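Local structure of ORF10 (Moritella marina, 6RIW) at residues V6-A18 against W92-A104. The protein probably catalyses the chain-elongating condensation of acyl chains, this piece being the ketosynthase and chain length factor didomain of a polyunsaturated fatty acid synthase. Residues are numbered along the deposited sequence; the frame is centred on the assembly and turned at random.
Sequences VVGIANLFPGSQA and WGLYVTKQALTDA
A helix side chain grips a strand backbone here: Asp103 OD2 accepts the amide hydrogen of Ile9 N at 3.1 Å, with an N-H...O angle of 156°. The approach is on the anti side of the carboxylate. The same oxygen is hydrogen-bonded to Tyr282 OH, which should steady it. The contact lies in the ketosynthase half, within its thiolase fold, where helix 88-104 covers one face of strand 4-12. The axes of strand 6-12 and helix 92-104 approach to 6.1 Å and run roughly antiparallel, at 146°. Small residues allow this closeness. Gly8 has no side chain, and its CA lies 3.9 Å from Ala100 O. Ala10 CB sits on the helix backbone, 3.4 Å from Val96 O, with Gln99 CB and Ala100 CB beside it. Val7 and Gly8 form a classic beta bulge against Val267. Further along, Leu12 has CG anti to the backbone N (chi1 -178°), and its second torsion then lays CD2 over one face of the Trp92 indole in a CH-pi contact. Phe69 packs edge-to-face with Tyr95 from outside the two segments. Gln99 CG lies over one face of the Tyr95 ring, while Tyr95 OH donates to Gln17 O at 2.7 Å.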
loop_
_atom_site.group_PDB
_atom_site.type_symbol
_atom_site.label_atom_id
_atom_site.label_comp_id
_atom_site.label_asym_id
_atom_site.label_seq_id
_atom_site.Cartn_x
_atom_site.Cartn_y
_atom_site.Cartn_z
ATOM N N VAL A 6 2.061 16.212 19.742
ATOM C CA VAL A 6 2.654 16.484 18.439
ATOM C C VAL A 6 3.762 17.513 18.625
ATOM O O VAL A 6 3.496 18.660 19.011
ATOM C CB VAL A 6 1.598 16.993 17.447
ATOM C CG1 VAL A 6 2.225 17.147 16.040
ATOM C CG2 VAL A 6 0.390 16.071 17.445
ATOM N N VAL A 7 5.003 17.117 18.349
ATOM C CA VAL A 7 6.149 17.978 18.632
ATOM C C VAL A 7 6.878 18.427 17.379
ATOM O O VAL A 7 7.865 19.173 17.482
ATOM C CB VAL A 7 7.123 17.309 19.617
ATOM C CG1 VAL A 7 6.382 16.939 20.905
ATOM C CG2 VAL A 7 7.777 16.047 18.994
ATOM N N GLY A 8 6.413 18.029 16.197
ATOM C CA GLY A 8 7.028 18.474 14.963
ATOM C C GLY A 8 6.078 18.221 13.816
ATOM O O GLY A 8 5.344 17.226 13.850
ATOM N N ILE A 9 6.044 19.114 12.823
ATOM C CA ILE A 9 5.118 18.993 11.692
ATOM C C ILE A 9 5.834 19.433 10.432
ATOM O O ILE A 9 6.639 20.373 10.461
ATOM C CB ILE A 9 3.847 19.855 11.880
ATOM C CG1 ILE A 9 3.169 19.575 13.220
ATOM C CG2 ILE A 9 2.863 19.643 10.727
ATOM C CD1 ILE A 9 1.807 20.238 13.377
ATOM N N ALA A 10 5.531 18.766 9.313
ATOM C CA ALA A 10 6.029 19.228 8.025
ATOM C C ALA A 10 5.017 18.884 6.942
ATOM O O ALA A 10 4.226 17.941 7.070
ATOM C CB ALA A 10 7.396 18.628 7.706
ATOM N N ASN A 11 5.065 19.648 5.853
ATOM C CA ASN A 11 4.144 19.404 4.755
ATOM C C ASN A 11 4.789 19.721 3.418
ATOM O O ASN A 11 5.629 20.621 3.300
ATOM C CB ASN A 11 2.883 20.244 4.883
ATOM C CG ASN A 11 3.188 21.736 4.856
ATOM O OD1 ASN A 11 3.836 22.242 5.769
ATOM N ND2 ASN A 11 2.757 22.433 3.798
ATOM N N LEU A 12 4.346 18.987 2.398
ATOM C CA LEU A 12 4.575 19.352 0.999
ATOM C C LEU A 12 3.210 19.195 0.353
ATOM O O LEU A 12 2.807 18.086 -0.010
ATOM C CB LEU A 12 5.647 18.492 0.328
ATOM C CG LEU A 12 5.988 18.839 -1.115
ATOM C CD1 LEU A 12 6.493 20.288 -1.203
ATOM C CD2 LEU A 12 7.052 17.855 -1.614
ATOM N N PHE A 13 2.491 20.306 0.246
ATOM C CA PHE A 13 1.124 20.353 -0.248
ATOM C C PHE A 13 1.073 21.152 -1.538
ATOM O O PHE A 13 1.982 21.942 -1.817
ATOM C CB PHE A 13 0.187 21.024 0.771
ATOM C CG PHE A 13 0.051 20.300 2.081
ATOM C CD1 PHE A 13 0.372 18.943 2.209
ATOM C CD2 PHE A 13 -0.413 20.985 3.194
ATOM C CE1 PHE A 13 0.238 18.290 3.426
ATOM C CE2 PHE A 13 -0.558 20.347 4.420
ATOM C CZ PHE A 13 -0.236 18.986 4.539
ATOM N N PRO A 14 0.023 20.986 -2.354
ATOM C CA PRO A 14 -0.141 21.897 -3.490
ATOM C C PRO A 14 -0.067 23.332 -2.986
ATOM O O PRO A 14 -0.799 23.702 -2.059
ATOM C CB PRO A 14 -1.527 21.546 -4.045
ATOM C CG PRO A 14 -1.751 20.095 -3.614
ATOM C CD PRO A 14 -1.039 19.958 -2.293
ATOM N N GLY A 15 0.888 24.108 -3.501
ATOM C CA GLY A 15 1.047 25.489 -3.113
ATOM C C GLY A 15 2.018 25.774 -1.982
ATOM O O GLY A 15 2.391 26.940 -1.811
ATOM N N SER A 16 2.448 24.784 -1.195
ATOM C CA SER A 16 3.252 25.136 -0.026
ATOM C C SER A 16 4.250 24.044 0.338
ATOM O O SER A 16 4.054 22.866 0.026
ATOM C CB SER A 16 2.356 25.468 1.181
ATOM O OG SER A 16 1.659 24.328 1.641
ATOM N N GLN A 17 5.336 24.463 1.007
ATOM C CA GLN A 17 6.401 23.552 1.417
ATOM C C GLN A 17 6.709 23.632 2.907
ATOM O O GLN A 17 7.685 23.022 3.360
ATOM C CB GLN A 17 7.684 23.828 0.616
ATOM C CG GLN A 17 7.479 23.982 -0.886
ATOM C CD GLN A 17 8.768 24.351 -1.603
ATOM O OE1 GLN A 17 9.816 24.498 -0.970
ATOM N NE2 GLN A 17 8.694 24.515 -2.925
ATOM N N ALA A 18 5.909 24.361 3.685
ATOM C CA ALA A 18 6.165 24.548 5.108
ATOM C C ALA A 18 4.848 24.884 5.781
ATOM O O ALA A 18 3.931 25.370 5.112
ATOM C CB ALA A 18 7.197 25.665 5.349
ATOM N N TRP A 92 9.644 13.173 -1.779
ATOM C CA TRP A 92 8.714 13.965 -0.983
ATOM C C TRP A 92 8.632 13.439 0.446
ATOM O O TRP A 92 8.546 14.223 1.393
ATOM C CB TRP A 92 7.330 13.968 -1.622
ATOM C CG TRP A 92 7.258 14.646 -2.948
ATOM C CD1 TRP A 92 8.235 15.388 -3.564
ATOM C CD2 TRP A 92 6.145 14.630 -3.840
ATOM N NE1 TRP A 92 7.791 15.833 -4.781
ATOM C CE2 TRP A 92 6.505 15.391 -4.972
ATOM C CE3 TRP A 92 4.872 14.049 -3.789
ATOM C CZ2 TRP A 92 5.646 15.564 -6.064
ATOM C CZ3 TRP A 92 4.009 14.232 -4.867
ATOM C CH2 TRP A 92 4.402 14.992 -5.986
ATOM N N GLY A 93 8.634 12.110 0.619
ATOM C CA GLY A 93 8.620 11.542 1.964
ATOM C C GLY A 93 9.884 11.847 2.751
ATOM O O GLY A 93 9.825 12.138 3.951
ATOM N N LEU A 94 11.040 11.791 2.089
ATOM C CA LEU A 94 12.287 12.181 2.746
ATOM C C LEU A 94 12.271 13.660 3.134
ATOM O O LEU A 94 12.711 14.036 4.233
ATOM C CB LEU A 94 13.463 11.892 1.814
ATOM C CG LEU A 94 13.734 10.397 1.652
ATOM C CD1 LEU A 94 14.668 10.169 0.478
ATOM C CD2 LEU A 94 14.313 9.836 2.946
ATOM N N TYR A 95 11.774 14.509 2.241
ATOM C CA TYR A 95 11.697 15.938 2.542
ATOM C C TYR A 95 10.895 16.205 3.819
ATOM O O TYR A 95 11.378 16.888 4.732
ATOM C CB TYR A 95 11.084 16.683 1.358
ATOM C CG TYR A 95 10.797 18.147 1.689
ATOM C CD1 TYR A 95 11.844 19.063 1.773
ATOM C CD2 TYR A 95 9.502 18.599 1.927
ATOM C CE1 TYR A 95 11.611 20.394 2.079
ATOM C CE2 TYR A 95 9.252 19.959 2.251
ATOM C CZ TYR A 95 10.324 20.840 2.311
ATOM O OH TYR A 95 10.138 22.168 2.622
ATOM N N VAL A 96 9.661 15.692 3.903
ATOM C CA VAL A 96 8.852 15.990 5.088
ATOM C C VAL A 96 9.405 15.294 6.331
ATOM O O VAL A 96 9.203 15.779 7.449
ATOM C CB VAL A 96 7.359 15.655 4.881
ATOM C CG1 VAL A 96 6.771 16.562 3.778
ATOM C CG2 VAL A 96 7.146 14.144 4.583
ATOM N N THR A 97 10.124 14.179 6.173
ATOM C CA THR A 97 10.774 13.565 7.331
ATOM C C THR A 97 11.854 14.479 7.906
ATOM O O THR A 97 11.872 14.750 9.116
ATOM C CB THR A 97 11.361 12.210 6.946
ATOM O OG1 THR A 97 10.288 11.306 6.670
ATOM C CG2 THR A 97 12.152 11.630 8.119
ATOM N N LYS A 98 12.760 14.956 7.054
ATOM C CA LYS A 98 13.834 15.848 7.496
ATOM C C LYS A 98 13.262 17.115 8.114
ATOM O O LYS A 98 13.718 17.565 9.177
ATOM C CB LYS A 98 14.742 16.204 6.313
ATOM C CG LYS A 98 16.065 16.888 6.678
ATOM C CD LYS A 98 17.147 16.431 5.705
ATOM C CE LYS A 98 18.241 17.452 5.492
ATOM N NZ LYS A 98 18.569 17.499 4.021
ATOM N N GLN A 99 12.268 17.708 7.454
ATOM C CA GLN A 99 11.703 18.959 7.948
ATOM C C GLN A 99 10.997 18.754 9.280
ATOM O O GLN A 99 11.120 19.587 10.188
ATOM C CB GLN A 99 10.735 19.549 6.916
ATOM C CG GLN A 99 11.416 20.034 5.610
ATOM C CD GLN A 99 12.413 21.156 5.854
ATOM O OE1 GLN A 99 12.099 22.150 6.502
ATOM N NE2 GLN A 99 13.625 20.990 5.348
ATOM N N ALA A 100 10.251 17.655 9.417
ATOM C CA ALA A 100 9.524 17.422 10.660
ATOM C C ALA A 100 10.477 17.133 11.807
ATOM O O ALA A 100 10.281 17.640 12.915
ATOM C CB ALA A 100 8.518 16.277 10.497
ATOM N N LEU A 101 11.507 16.310 11.576
ATOM C CA LEU A 101 12.468 16.034 12.640
ATOM C C LEU A 101 13.262 17.286 12.998
ATOM O O LEU A 101 13.529 17.549 14.179
ATOM C CB LEU A 101 13.399 14.902 12.220
ATOM C CG LEU A 101 12.709 13.545 12.382
ATOM C CD1 LEU A 101 13.595 12.469 11.811
ATOM C CD2 LEU A 101 12.404 13.282 13.850
ATOM N N THR A 102 13.618 18.086 11.997
ATOM C CA THR A 102 14.326 19.331 12.277
ATOM C C THR A 102 13.428 20.303 13.031
ATOM O O THR A 102 13.880 20.988 13.956
ATOM C CB THR A 102 14.832 19.937 10.969
ATOM O OG1 THR A 102 15.728 19.004 10.350
ATOM C CG2 THR A 102 15.595 21.233 11.243
ATOM N N ASP A 103 12.144 20.349 12.670
ATOM C CA ASP A 103 11.176 21.152 13.413
ATOM C C ASP A 103 11.105 20.724 14.873
ATOM O O ASP A 103 11.056 21.570 15.778
ATOM C CB ASP A 103 9.793 21.033 12.769
ATOM C CG ASP A 103 8.792 21.985 13.377
ATOM O OD1 ASP A 103 9.139 23.167 13.520
ATOM O OD2 ASP A 103 7.658 21.567 13.708
ATOM N N ALA A 104 11.087 19.414 15.127
ATOM C CA ALA A 104 10.996 18.940 16.503
ATOM C C ALA A 104 12.311 19.059 17.254
ATOM O O ALA A 104 12.311 18.973 18.486
ATOM C CB ALA A 104 10.520 17.485 16.539
HETATM O O HOH W 1 9.672 20.090 19.616
#